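Local coordinates for protein glucose-6-phosphate 1-dehydrogenase (Mycobacterium avium, PDB 4LGV) that probably catalyses the NADP-dependent oxidation of glucose 6-phosphate to 6-phosphogluconolactone, the entry step of the pentose phosphate pathway, at residues F36-D41 and L104-G109; Y132-P137 and P143-L148; P368-Q373 and G473-Q478; L388-G393 and H397-D402. All coordinates share one frame; numbering follows the deposited sequence.

Contact 1 (F36-D41 and L104-G109)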
loop_
_atom_site.group_PDB
_atom_site.type_symbol
_atom_site.label_atom_id
_atom_site.label_comp_id
_atom_site.label_asym_id
_atom_site.label_seq_id
_atom_site.Cartn_x
_atom_site.Cartn_y
_atom_site.Cartn_z
ATOM N N PHE A 36 27.699 -21.199 -40.814
ATOM C CA PHE A 36 27.182 -22.330 -41.564
ATOM C C PHE A 36 25.892 -21.917 -42.219
ATOM O O PHE A 36 24.976 -21.419 -41.543
ATOM C CB PHE A 36 26.937 -23.534 -40.673
ATOM C CG PHE A 36 28.198 -24.220 -40.196
ATOM C CD1 PHE A 36 29.019 -23.638 -39.247
ATOM C CD2 PHE A 36 28.577 -25.467 -40.720
ATOM C CE1 PHE A 36 30.190 -24.273 -38.818
ATOM C CE2 PHE A 36 29.741 -26.108 -40.287
ATOM C CZ PHE A 36 30.550 -25.512 -39.333
ATOM N N GLY A 37 25.819 -22.118 -43.537
ATOM C CA GLY A 37 24.611 -21.804 -44.322
ATOM C C GLY A 37 24.711 -20.479 -45.079
ATOM O O GLY A 37 23.713 -19.864 -45.381
ATOM N N ILE A 38 25.927 -20.086 -45.425
ATOM C CA ILE A 38 26.217 -18.753 -45.982
ATOM C C ILE A 38 25.639 -18.547 -47.387
ATOM O O ILE A 38 25.508 -17.405 -47.841
ATOM C CB ILE A 38 27.741 -18.493 -45.962
ATOM C CG1 ILE A 38 28.067 -17.041 -46.193
ATOM C CG2 ILE A 38 28.433 -19.325 -47.018
ATOM C CD1 ILE A 38 27.669 -16.143 -45.073
ATOM N N THR A 39 25.240 -19.621 -48.061
ATOM C CA THR A 39 24.578 -19.518 -49.373
ATOM C C THR A 39 23.072 -19.660 -49.314
ATOM O O THR A 39 22.414 -19.624 -50.362
ATOM C CB THR A 39 25.083 -20.593 -50.341
ATOM O OG1 THR A 39 24.764 -21.886 -49.842
ATOM C CG2 THR A 39 26.559 -20.461 -50.532
ATOM N N GLY A 40 22.503 -19.768 -48.105
ATOM C CA GLY A 40 21.052 -19.919 -47.969
ATOM C C GLY A 40 20.237 -18.629 -47.966
ATOM O O GLY A 40 20.763 -17.534 -48.175
ATOM N N ASP A 41 18.921 -18.787 -47.782
ATOM C CA ASP A 41 17.967 -17.664 -47.901
ATOM C C ASP A 41 18.150 -16.583 -46.843
ATOM O O ASP A 41 18.107 -15.393 -47.168
ATOM C CB ASP A 41 16.508 -18.125 -47.923
ATOM C CG ASP A 41 16.158 -18.931 -49.179
ATOM O OD1 ASP A 41 16.808 -18.749 -50.268
ATOM O OD2 ASP A 41 15.228 -19.774 -49.074
ATOM N N LEU A 104 36.547 -12.136 -45.498
ATOM C CA LEU A 104 35.756 -13.323 -45.789
ATOM C C LEU A 104 36.562 -14.429 -46.448
ATOM O O LEU A 104 37.336 -14.169 -47.338
ATOM C CB LEU A 104 34.624 -12.928 -46.705
ATOM C CG LEU A 104 33.395 -13.836 -46.787
ATOM C CD1 LEU A 104 32.764 -14.124 -45.431
ATOM C CD2 LEU A 104 32.369 -13.141 -47.685
ATOM N N SER A 105 36.412 -15.665 -45.961
ATOM C CA SER A 105 36.870 -16.856 -46.682
ATOM C C SER A 105 35.706 -17.813 -46.822
ATOM O O SER A 105 34.668 -17.641 -46.184
ATOM C CB SER A 105 38.086 -17.525 -45.992
ATOM O OG SER A 105 37.796 -17.848 -44.649
ATOM N N TYR A 106 35.874 -18.838 -47.649
ATOM C CA TYR A 106 34.813 -19.798 -47.932
ATOM C C TYR A 106 35.312 -21.214 -47.925
ATOM O O TYR A 106 36.403 -21.547 -48.432
ATOM C CB TYR A 106 34.177 -19.527 -49.277
ATOM C CG TYR A 106 33.025 -20.478 -49.623
ATOM C CD1 TYR A 106 31.857 -20.472 -48.884
ATOM C CD2 TYR A 106 33.124 -21.389 -50.679
ATOM C CE1 TYR A 106 30.811 -21.314 -49.184
ATOM C CE2 TYR A 106 32.075 -22.258 -50.982
ATOM C CZ TYR A 106 30.896 -22.201 -50.245
ATOM O OH TYR A 106 29.841 -23.080 -50.501
ATOM N N LEU A 107 34.486 -22.071 -47.349
ATOM C CA LEU A 107 34.782 -23.470 -47.234
ATOM C C LEU A 107 33.555 -24.293 -47.603
ATOM O O LEU A 107 32.469 -24.101 -47.034
ATOM C CB LEU A 107 35.219 -23.689 -45.818
ATOM C CG LEU A 107 35.894 -24.986 -45.465
ATOM C CD1 LEU A 107 37.184 -25.145 -46.267
ATOM C CD2 LEU A 107 36.188 -24.974 -43.980
ATOM N N SER A 108 33.741 -25.149 -48.609
ATOM C CA SER A 108 32.699 -25.999 -49.186
ATOM C C SER A 108 32.771 -27.437 -48.677
ATOM O O SER A 108 33.856 -28.025 -48.652
ATOM C CB SER A 108 32.853 -26.104 -50.748
ATOM O OG SER A 108 31.703 -26.707 -51.286
ATOM N N GLY A 109 31.617 -28.014 -48.337
ATOM C CA GLY A 109 31.591 -29.424 -48.012
ATOM C C GLY A 109 30.274 -29.840 -47.428
ATOM O O GLY A 109 29.355 -29.038 -47.345
#

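Contact 2 (Y132-P137 and P143-L148)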
loop_
_atom_site.group_PDB
_atom_site.type_symbol
_atom_site.label_atom_id
_atom_site.label_comp_id
_atom_site.label_asym_id
_atom_site.label_seq_id
_atom_site.Cartn_x
_atom_site.Cartn_y
_atom_site.Cartn_z
ATOM N N TYR A 132 30.213 -19.763 -33.777
ATOM C CA TYR A 132 29.631 -20.528 -34.890
ATOM C C TYR A 132 28.181 -20.166 -35.038
ATOM O O TYR A 132 27.408 -20.356 -34.120
ATOM C CB TYR A 132 29.699 -22.033 -34.626
ATOM C CG TYR A 132 31.113 -22.558 -34.441
ATOM C CD1 TYR A 132 31.919 -22.793 -35.534
ATOM C CD2 TYR A 132 31.625 -22.804 -33.186
ATOM C CE1 TYR A 132 33.219 -23.240 -35.397
ATOM C CE2 TYR A 132 32.915 -23.292 -33.021
ATOM C CZ TYR A 132 33.713 -23.490 -34.131
ATOM O OH TYR A 132 34.991 -23.958 -33.982
ATOM N N TYR A 133 27.814 -19.601 -36.175
ATOM C CA TYR A 133 26.447 -19.147 -36.424
ATOM C C TYR A 133 25.791 -20.055 -37.440
ATOM O O TYR A 133 26.235 -20.143 -38.588
ATOM C CB TYR A 133 26.477 -17.688 -36.919
ATOM C CG TYR A 133 25.143 -17.153 -37.321
ATOM C CD1 TYR A 133 24.019 -17.391 -36.547
ATOM C CD2 TYR A 133 24.992 -16.390 -38.454
ATOM C CE1 TYR A 133 22.782 -16.902 -36.898
ATOM C CE2 TYR A 133 23.761 -15.896 -38.813
ATOM C CZ TYR A 133 22.660 -16.143 -38.018
ATOM O OH TYR A 133 21.403 -15.669 -38.358
ATOM N N LEU A 134 24.755 -20.768 -37.010
ATOM C CA LEU A 134 24.159 -21.799 -37.842
ATOM C C LEU A 134 22.866 -21.330 -38.470
ATOM O O LEU A 134 21.829 -21.409 -37.844
ATOM C CB LEU A 134 23.919 -23.076 -37.033
ATOM C CG LEU A 134 25.068 -23.539 -36.127
ATOM C CD1 LEU A 134 24.746 -24.915 -35.552
ATOM C CD2 LEU A 134 26.410 -23.593 -36.802
ATOM N N GLU A 135 22.936 -20.865 -39.712
ATOM C CA GLU A 135 21.724 -20.518 -40.441
ATOM C C GLU A 135 21.444 -21.659 -41.405
ATOM O O GLU A 135 21.516 -21.528 -42.601
ATOM C CB GLU A 135 21.781 -19.166 -41.160
ATOM C CG GLU A 135 23.161 -18.673 -41.557
ATOM C CD GLU A 135 23.092 -17.299 -42.171
ATOM O OE1 GLU A 135 22.054 -16.603 -41.992
ATOM O OE2 GLU A 135 24.043 -16.938 -42.868
ATOM N N MET A 136 21.088 -22.779 -40.835
ATOM C CA MET A 136 20.858 -23.988 -41.607
ATOM C C MET A 136 19.594 -24.655 -41.111
ATOM O O MET A 136 19.063 -24.298 -40.046
ATOM C CB MET A 136 22.088 -24.891 -41.548
ATOM C CG MET A 136 22.930 -24.680 -42.797
ATOM S SD MET A 136 24.389 -25.658 -42.684
ATOM C CE MET A 136 24.987 -25.919 -44.350
ATOM N N PRO A 137 19.088 -25.614 -41.892
ATOM C CA PRO A 137 17.956 -26.395 -41.408
ATOM C C PRO A 137 18.180 -26.974 -40.002
ATOM O O PRO A 137 19.283 -27.381 -39.652
ATOM C CB PRO A 137 17.862 -27.508 -42.421
ATOM C CG PRO A 137 18.393 -26.906 -43.673
ATOM C CD PRO A 137 19.537 -26.051 -43.222
ATOM N N PRO A 143 23.960 -32.431 -35.642
ATOM C CA PRO A 143 25.084 -33.036 -36.358
ATOM C C PRO A 143 26.295 -32.114 -36.499
ATOM O O PRO A 143 27.418 -32.582 -36.375
ATOM C CB PRO A 143 24.486 -33.375 -37.730
ATOM C CG PRO A 143 23.048 -33.652 -37.450
ATOM C CD PRO A 143 22.676 -32.683 -36.341
ATOM N N ILE A 144 26.068 -30.823 -36.760
ATOM C CA ILE A 144 27.158 -29.867 -36.883
ATOM C C ILE A 144 27.903 -29.716 -35.551
ATOM O O ILE A 144 29.133 -29.749 -35.481
ATOM C CB ILE A 144 26.622 -28.490 -37.334
ATOM C CG1 ILE A 144 26.162 -28.560 -38.779
ATOM C CG2 ILE A 144 27.708 -27.427 -37.191
ATOM C CD1 ILE A 144 25.334 -27.386 -39.240
ATOM N N VAL A 145 27.148 -29.515 -34.488
ATOM C CA VAL A 145 27.734 -29.288 -33.157
ATOM C C VAL A 145 28.467 -30.551 -32.663
ATOM O O VAL A 145 29.559 -30.489 -32.085
ATOM C CB VAL A 145 26.632 -28.875 -32.177
ATOM C CG1 VAL A 145 27.115 -28.985 -30.746
ATOM C CG2 VAL A 145 26.208 -27.443 -32.442
ATOM N N GLU A 146 27.880 -31.700 -32.926
ATOM C CA GLU A 146 28.534 -32.988 -32.597
ATOM C C GLU A 146 29.819 -33.160 -33.384
ATOM O O GLU A 146 30.801 -33.647 -32.857
ATOM C CB GLU A 146 27.580 -34.146 -32.840
ATOM C CG GLU A 146 26.581 -34.270 -31.691
ATOM C CD GLU A 146 25.322 -35.052 -32.025
ATOM O OE1 GLU A 146 25.177 -35.537 -33.161
ATOM O OE2 GLU A 146 24.454 -35.142 -31.128
ATOM N N ASN A 147 29.827 -32.720 -34.636
ATOM C CA ASN A 147 31.042 -32.758 -35.445
ATOM C C ASN A 147 32.082 -31.745 -35.018
ATOM O O ASN A 147 33.287 -32.021 -35.076
ATOM C CB ASN A 147 30.715 -32.565 -36.928
ATOM C CG ASN A 147 30.485 -33.896 -37.655
ATOM O OD1 ASN A 147 31.420 -34.659 -37.866
ATOM N ND2 ASN A 147 29.230 -34.217 -37.932
ATOM N N LEU A 148 31.632 -30.574 -34.571
ATOM C CA LEU A 148 32.567 -29.587 -34.032
ATOM C C LEU A 148 33.235 -30.149 -32.777
ATOM O O LEU A 148 34.464 -30.031 -32.620
ATOM C CB LEU A 148 31.884 -28.277 -33.716
ATOM C CG LEU A 148 31.423 -27.537 -34.958
ATOM C CD1 LEU A 148 30.476 -26.421 -34.566
ATOM C CD2 LEU A 148 32.609 -26.975 -35.701
#

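Contact 3 (P368-Q373 and G473-Q478)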
loop_
_atom_site.group_PDB
_atom_site.type_symbol
_atom_site.label_atom_id
_atom_site.label_comp_id
_atom_site.label_asym_id
_atom_site.label_seq_id
_atom_site.Cartn_x
_atom_site.Cartn_y
_atom_site.Cartn_z
ATOM N N PRO A 368 -14.273 8.463 -14.676
ATOM C CA PRO A 368 -14.265 8.654 -16.135
ATOM C C PRO A 368 -14.846 7.427 -16.833
ATOM O O PRO A 368 -14.980 6.405 -16.191
ATOM C CB PRO A 368 -12.784 8.791 -16.478
ATOM C CG PRO A 368 -12.051 8.561 -15.209
ATOM C CD PRO A 368 -12.971 8.053 -14.166
ATOM N N PRO A 369 -15.225 7.552 -18.112
ATOM C CA PRO A 369 -15.869 6.431 -18.838
ATOM C C PRO A 369 -14.935 5.248 -18.997
ATOM O O PRO A 369 -15.377 4.110 -18.928
ATOM C CB PRO A 369 -16.234 7.030 -20.200
ATOM C CG PRO A 369 -15.560 8.360 -20.297
ATOM C CD PRO A 369 -15.242 8.809 -18.893
ATOM N N GLU A 370 -13.630 5.512 -19.104
ATOM C CA GLU A 370 -12.616 4.443 -19.038
ATOM C C GLU A 370 -11.579 4.754 -17.954
ATOM O O GLU A 370 -11.245 5.895 -17.725
ATOM C CB GLU A 370 -11.924 4.292 -20.380
ATOM C CG GLU A 370 -12.830 3.937 -21.574
ATOM C CD GLU A 370 -13.507 2.562 -21.450
ATOM O OE1 GLU A 370 -13.004 1.651 -20.725
ATOM O OE2 GLU A 370 -14.565 2.387 -22.100
ATOM N N PRO A 371 -11.034 3.719 -17.313
ATOM C CA PRO A 371 -10.078 3.862 -16.242
ATOM C C PRO A 371 -8.752 4.296 -16.827
ATOM O O PRO A 371 -8.566 4.209 -18.045
ATOM C CB PRO A 371 -9.985 2.449 -15.650
ATOM C CG PRO A 371 -10.365 1.548 -16.741
ATOM C CD PRO A 371 -11.393 2.302 -17.553
ATOM N N ASN A 372 -7.875 4.801 -15.983
ATOM C CA ASN A 372 -6.527 5.133 -16.394
ATOM C C ASN A 372 -5.855 3.909 -17.042
ATOM O O ASN A 372 -6.179 2.738 -16.708
ATOM C CB ASN A 372 -5.696 5.590 -15.187
ATOM C CG ASN A 372 -6.160 6.927 -14.578
ATOM O OD1 ASN A 372 -5.686 7.294 -13.524
ATOM N ND2 ASN A 372 -7.005 7.669 -15.256
ATOM N N GLN A 373 -4.929 4.177 -17.947
ATOM C CA GLN A 373 -4.153 3.115 -18.605
ATOM C C GLN A 373 -2.695 3.494 -18.765
ATOM O O GLN A 373 -2.347 4.637 -19.007
ATOM C CB GLN A 373 -4.748 2.856 -19.994
ATOM C CG GLN A 373 -6.079 2.155 -19.899
ATOM C CD GLN A 373 -6.855 2.142 -21.203
ATOM O OE1 GLN A 373 -6.375 1.695 -22.229
ATOM N NE2 GLN A 373 -8.096 2.558 -21.123
ATOM N N GLY A 473 -16.824 -10.192 -20.619
ATOM C CA GLY A 473 -17.043 -9.606 -19.278
ATOM C C GLY A 473 -15.901 -8.715 -18.763
ATOM O O GLY A 473 -15.884 -8.323 -17.590
ATOM N N ARG A 474 -14.981 -8.328 -19.638
ATOM C CA ARG A 474 -13.760 -7.572 -19.237
ATOM C C ARG A 474 -13.638 -6.278 -20.026
ATOM O O ARG A 474 -14.646 -5.714 -20.418
ATOM C CB ARG A 474 -12.547 -8.479 -19.469
ATOM C CG ARG A 474 -12.577 -9.694 -18.560
ATOM C CD ARG A 474 -12.393 -9.061 -17.145
ATOM N NE ARG A 474 -12.325 -9.937 -15.980
ATOM C CZ ARG A 474 -11.901 -9.582 -14.759
ATOM N NH1 ARG A 474 -11.412 -8.358 -14.474
ATOM N NH2 ARG A 474 -11.907 -10.505 -13.808
ATOM N N HIS A 475 -12.422 -5.777 -20.228
ATOM C CA HIS A 475 -12.218 -4.543 -21.009
ATOM C C HIS A 475 -12.172 -4.856 -22.471
ATOM O O HIS A 475 -11.508 -5.797 -22.872
ATOM C CB HIS A 475 -10.929 -3.868 -20.598
ATOM C CG HIS A 475 -11.013 -3.251 -19.248
ATOM N ND1 HIS A 475 -11.581 -2.011 -19.040
ATOM C CD2 HIS A 475 -10.657 -3.721 -18.027
ATOM C CE1 HIS A 475 -11.537 -1.735 -17.749
ATOM N NE2 HIS A 475 -10.978 -2.752 -17.115
ATOM N N ALA A 476 -12.890 -4.074 -23.258
ATOM C CA ALA A 476 -12.836 -4.203 -24.708
ATOM C C ALA A 476 -11.425 -4.001 -25.241
ATOM O O ALA A 476 -10.642 -3.234 -24.688
ATOM C CB ALA A 476 -13.794 -3.212 -25.350
ATOM N N TRP A 477 -11.073 -4.719 -26.300
ATOM C CA TRP A 477 -9.852 -4.431 -27.031
ATOM C C TRP A 477 -9.903 -2.968 -27.475
ATOM O O TRP A 477 -10.879 -2.549 -28.074
ATOM C CB TRP A 477 -9.738 -5.298 -28.256
ATOM C CG TRP A 477 -9.544 -6.783 -27.984
ATOM C CD1 TRP A 477 -10.462 -7.749 -28.177
ATOM C CD2 TRP A 477 -8.360 -7.447 -27.554
ATOM N NE1 TRP A 477 -9.947 -8.971 -27.866
ATOM C CE2 TRP A 477 -8.661 -8.812 -27.458
ATOM C CE3 TRP A 477 -7.106 -7.019 -27.183
ATOM C CZ2 TRP A 477 -7.742 -9.754 -27.057
ATOM C CZ3 TRP A 477 -6.191 -7.966 -26.793
ATOM C CH2 TRP A 477 -6.512 -9.320 -26.767
ATOM N N GLN A 478 -8.863 -2.203 -27.159
ATOM C CA GLN A 478 -8.797 -0.783 -27.493
ATOM C C GLN A 478 -8.016 -0.604 -28.801
ATOM O O GLN A 478 -7.248 -1.495 -29.217
ATOM C CB GLN A 478 -8.040 0.004 -26.419
ATOM C CG GLN A 478 -8.545 -0.158 -24.998
ATOM C CD GLN A 478 -9.890 0.495 -24.775
ATOM O OE1 GLN A 478 -10.033 1.668 -25.008
ATOM N NE2 GLN A 478 -10.893 -0.286 -24.358
#

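Contact 4 (L388-G393 and H397-D402)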
loop_
_atom_site.group_PDB
_atom_site.type_symbol
_atom_site.label_atom_id
_atom_site.label_comp_id
_atom_site.label_asym_id
_atom_site.label_seq_id
_atom_site.Cartn_x
_atom_site.Cartn_y
_atom_site.Cartn_z
ATOM N N LEU A 388 -5.036 9.468 -18.838
ATOM C CA LEU A 388 -5.716 10.014 -17.665
ATOM C C LEU A 388 -6.936 10.810 -18.135
ATOM O O LEU A 388 -7.201 10.881 -19.324
ATOM C CB LEU A 388 -4.789 10.966 -16.914
ATOM C CG LEU A 388 -3.452 10.421 -16.433
ATOM C CD1 LEU A 388 -2.701 11.533 -15.684
ATOM C CD2 LEU A 388 -3.619 9.203 -15.532
ATOM N N SER A 389 -7.681 11.363 -17.188
ATOM C CA SER A 389 -8.858 12.153 -17.495
ATOM C C SER A 389 -8.747 13.532 -16.877
ATOM O O SER A 389 -8.157 13.673 -15.811
ATOM C CB SER A 389 -10.119 11.444 -17.004
ATOM O OG SER A 389 -11.236 12.239 -17.293
ATOM N N ALA A 390 -9.339 14.539 -17.535
ATOM C CA ALA A 390 -9.237 15.912 -17.101
ATOM C C ALA A 390 -10.518 16.655 -17.301
ATOM O O ALA A 390 -11.273 16.361 -18.210
ATOM C CB ALA A 390 -8.149 16.608 -17.872
ATOM N N GLN A 391 -10.766 17.626 -16.426
ATOM C CA GLN A 391 -11.939 18.483 -16.511
ATOM C C GLN A 391 -11.535 19.870 -17.044
ATOM O O GLN A 391 -10.568 20.477 -16.565
ATOM C CB GLN A 391 -12.599 18.650 -15.149
ATOM C CG GLN A 391 -13.862 19.471 -15.222
ATOM C CD GLN A 391 -14.638 19.597 -13.907
ATOM O OE1 GLN A 391 -14.554 18.774 -12.987
ATOM N NE2 GLN A 391 -15.448 20.626 -13.846
ATOM N N VAL A 392 -12.245 20.326 -18.078
ATOM C CA VAL A 392 -12.066 21.667 -18.635
ATOM C C VAL A 392 -13.447 22.223 -18.834
ATOM O O VAL A 392 -14.199 21.729 -19.689
ATOM C CB VAL A 392 -11.326 21.661 -19.989
ATOM C CG1 VAL A 392 -11.331 23.057 -20.608
ATOM C CG2 VAL A 392 -9.890 21.185 -19.818
ATOM N N GLY A 393 -13.797 23.221 -18.019
ATOM C CA GLY A 393 -15.163 23.739 -17.973
ATOM C C GLY A 393 -16.094 22.652 -17.478
ATOM O O GLY A 393 -15.782 21.981 -16.494
ATOM N N HIS A 397 -12.459 14.961 -20.606
ATOM C CA HIS A 397 -11.863 14.322 -21.744
ATOM C C HIS A 397 -10.601 13.568 -21.411
ATOM O O HIS A 397 -10.015 13.731 -20.365
ATOM C CB HIS A 397 -11.589 15.330 -22.840
ATOM C CG HIS A 397 -10.761 16.493 -22.405
ATOM N ND1 HIS A 397 -9.379 16.459 -22.414
ATOM C CD2 HIS A 397 -11.107 17.747 -22.011
ATOM C CE1 HIS A 397 -8.906 17.626 -22.005
ATOM N NE2 HIS A 397 -9.933 18.426 -21.762
ATOM N N ASP A 398 -10.234 12.690 -22.320
ATOM C CA ASP A 398 -9.065 11.885 -22.141
ATOM C C ASP A 398 -7.835 12.744 -22.353
ATOM O O ASP A 398 -7.814 13.648 -23.166
ATOM C CB ASP A 398 -9.077 10.689 -23.091
ATOM C CG ASP A 398 -10.112 9.657 -22.715
ATOM O OD1 ASP A 398 -10.624 9.654 -21.591
ATOM O OD2 ASP A 398 -10.457 8.852 -23.575
ATOM N N VAL A 399 -6.822 12.450 -21.576
ATOM C CA VAL A 399 -5.580 13.124 -21.634
ATOM C C VAL A 399 -4.506 12.057 -21.939
ATOM O O VAL A 399 -4.440 11.027 -21.255
ATOM C CB VAL A 399 -5.391 13.825 -20.285
ATOM C CG1 VAL A 399 -3.958 14.074 -19.994
ATOM C CG2 VAL A 399 -6.127 15.133 -20.304
ATOM N N HIS A 400 -3.691 12.302 -22.974
ATOM C CA HIS A 400 -2.631 11.390 -23.395
ATOM C C HIS A 400 -1.252 11.945 -23.087
ATOM O O HIS A 400 -0.830 12.910 -23.691
ATOM C CB HIS A 400 -2.747 11.094 -24.877
ATOM C CG HIS A 400 -4.005 10.369 -25.261
ATOM N ND1 HIS A 400 -4.695 9.567 -24.377
ATOM C CD2 HIS A 400 -4.682 10.292 -26.431
ATOM C CE1 HIS A 400 -5.742 9.037 -24.975
ATOM N NE2 HIS A 400 -5.751 9.450 -26.225
ATOM N N LEU A 401 -0.569 11.356 -22.103
ATOM C CA LEU A 401 0.759 11.785 -21.664
ATOM C C LEU A 401 1.779 10.848 -22.299
ATOM O O LEU A 401 2.032 9.737 -21.808
ATOM C CB LEU A 401 0.849 11.690 -20.136
ATOM C CG LEU A 401 0.400 12.893 -19.277
ATOM C CD1 LEU A 401 -0.735 13.664 -19.865
ATOM C CD2 LEU A 401 0.010 12.528 -17.854
ATOM N N ASP A 402 2.346 11.290 -23.405
ATOM C CA ASP A 402 3.180 10.463 -24.283
ATOM C C ASP A 402 4.645 10.793 -24.164
ATOM O O ASP A 402 5.019 11.974 -24.070
ATOM C CB ASP A 402 2.754 10.704 -25.737
ATOM C CG ASP A 402 1.342 10.230 -26.011
ATOM O OD1 ASP A 402 0.740 9.558 -25.136
ATOM O OD2 ASP A 402 0.831 10.486 -27.116
#

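Contact 1 (F36-D41 and L104-G109)
Ile38 and Tyr106 form the closest backbone approach, their CA atoms 8.9 Å apart, where the turn after strand 32-36 passes strand 104-108, so that side chains alone bridge the two segments. The turn is a type I beta turn from Gly37 to Gly40, closed by Gly40 N to Gly37 O at 3.0 Å, and Gly40 is also the N-cap of helix 41-56. The second residue of the turn, Ile38, points its side chain at the strand. Its CG2 methyl meets the Tyr106 ring at the edge, near the ring plane, with CG2 to CE1 at 3.8 Å and CG2 to CD1 at 4.1 Å. The phenol is carried across by its first torsion, which sets CG opposite the backbone N (chi1 -178°), and it runs antiparallel to the isoleucine side chain as the two slide past each other. Farther out, the Thr39 side chain stands about perpendicular to that of Tyr106, and its CG2 comes within 4.2 Å of Tyr106 OH. Their polar atoms instead converge on Asp70: Thr39 OG1 is hydrogen-bonded to its carboxylate and Tyr106 OH to its main-chain carbonyl O. The Gly-Ile-Thr-Gly turn, between the first strand and first helix of the domain, corresponds in position to the glycine-rich loop that binds the dinucleotide in Rossmann-type domains, consistent with a role in cofactor binding. Within the chain, strand 104-108 is an outermost strand of the parallel sheet, and strand 64-68 runs between it and strand 32-36. Ala68 of that intervening strand touches both Thr39 and Tyr106, while helix 114-123 packs against Phe36 and Leu107.

Contact 2 (Y132-P137 and P143-L148)
Ile144, Leu134 and Leu148 bury the most surface where helix 141-150 lies over strand 130-134, the first two elements of a right-handed beta-alpha-beta unit in the Rossmann-type domain. The axes of residues 132-134 and 143-148 run almost antiparallel, at 159°, and approach to 11.0 Å. Leu134 and Ile144 reach toward each other tip to tip, and Leu134 CD2 meets Ile144 CG2 at 4.1 Å; the other leucine methyl, CD1, lies 4.3 Å from Val145 CG2. The longer branch of Ile144 is used differently. With CG1 opposite the carbonyl carbon (chi1 -70°), its terminal CD1 is carried to Met136 SD, 4.0 Å away, and the extended methionine chain crosses it at about a right angle. One helical turn on, Leu148 lies against a face of the Tyr132 ring. Its CD1 sits 3.9 Å from the ring centroid and 10° off the normal, a CH-pi contact, while CD2 spreads toward the phenol end and reaches CE1 at 3.8 Å. Tyr117 of helix 114-123 packs against Ile144 and Leu148, and Phe36 of strand 32-36 against Leu134 and Met136, and both extend this apolar layer between sheet and helices. The polar end of the tyrosine passes beyond the leucine, where Tyr132 OH is hydrogen-bonded to the main-chain O of Leu153.

Contact 3 (P368-Q373 and G473-Q478)
Pro371 and His475 meet with their side chains passing each other in opposite directions, Pro371 CG lying 3.6 Å and CD 4.0 Å from His475 CE1. The approach is oblique to the imidazole. The first torsion of His475 places CG opposite its carbonyl carbon (chi1 -71°), which extends the ring toward the loop 368-373. Glu370 comes to the edge of the same ring, near its plane, with OE1 4.3 Å from ND1; the pair is too far apart for a salt bridge. At the other end of the contact the two glutamines meet obliquely, their amide planes 87° apart, and Gln373 OE1 touches the aliphatic CG of Gln478 at 4.0 Å. Each amide is engaged in a different bond. Gln373 OE1 accepts from Arg351 NH1, whereas the side chain of Gln478 folds back at chi2 (-70°) and its NE2 donates to Ala476 O at 3.0 Å, from well above the carbonyl plane. The contact joins two irregular segments of the C-terminal domain: the loop leading into strand 373-379 and the chain following helix 466-470. Phe353 stacks on the His475 ring, and Asn372 of the first loop is hydrogen-bonded to Ala212 and Asn210 of the second subunit. With proline carbons against the imidazole, and an amide oxygen against a glutamine methylene, the two segments are held to each other by van der Waals packing; a protonated His475 would probably be favoured electrostatically by Glu370, although its charge is not known.

Contact 4 (L388-G393 and H397-D402)
The His397 imidazole has Ala390 O over one face, 4.0 Å above the ring plane and displaced toward the rim, and Val392 at its edge, where CG2 comes within 3.4 Å of NE2. CG of the histidine stands between its backbone N and carbonyl carbon (chi1 55°), which folds the ring back over the neighbouring strand; ND1 makes a weak bond to Asp398 O. Another flat group, the amide of Gln391, has its acceptor, Gly393 O, close to the amide plane, and NE2 donates to it at 3.0 Å. Both belong to the antiparallel hairpin of strands 383-392 and 395-404, strand 395-404 being outermost within the chain in the large mixed sheet of the C-terminal domain. Leu388 with Val399 and Ala390 with His397 are hydrogen-bonded pairs; Ser389 and Asp398, between them, form a non-hydrogen-bonded pair. Leu388 N reaches Val399 O in the carbonyl plane at 2.9 Å, whereas Val399 N reaches Leu388 O at 2.8 Å from above the plane of the Leu388 carbonyl. On the face carrying Leu388, Ala390 and Val399, Ala390 CB presses on Val399 CG2 at 3.5 Å, tighter than usual van der Waals contact. The Leu388 and Leu401 side chains cross at about a right angle with Leu388 CD1 3.6 Å from Leu401 CD2. Leu401 also packs against Leu401 of the second subunit, and Ser389 OG, on the other face, is hydrogen-bonded to Tyr205 OH of that subunit.

The four contacts form two pairs on opposite sides of the centre of the folded chain. Contacts 1 and 2 come first in sequence, their centres about 12 Å apart, and share the parallel sheet of the coenzyme-binding domain; strands 32-36 and 130-134 are neighbours in it, with Phe36 bonded through its backbone to Tyr133 and Glu135. Contacts 3 and 4 belong to the C-terminal domain, centres about 15 Å apart, and the hairpin of contact 4 falls within the sequence spanned by contact 3. Between the pairs the centres are about 49 to 57 Å apart. The probable cofactor site thus lies far from the region where contacts 3 and 4 both meet the second subunit.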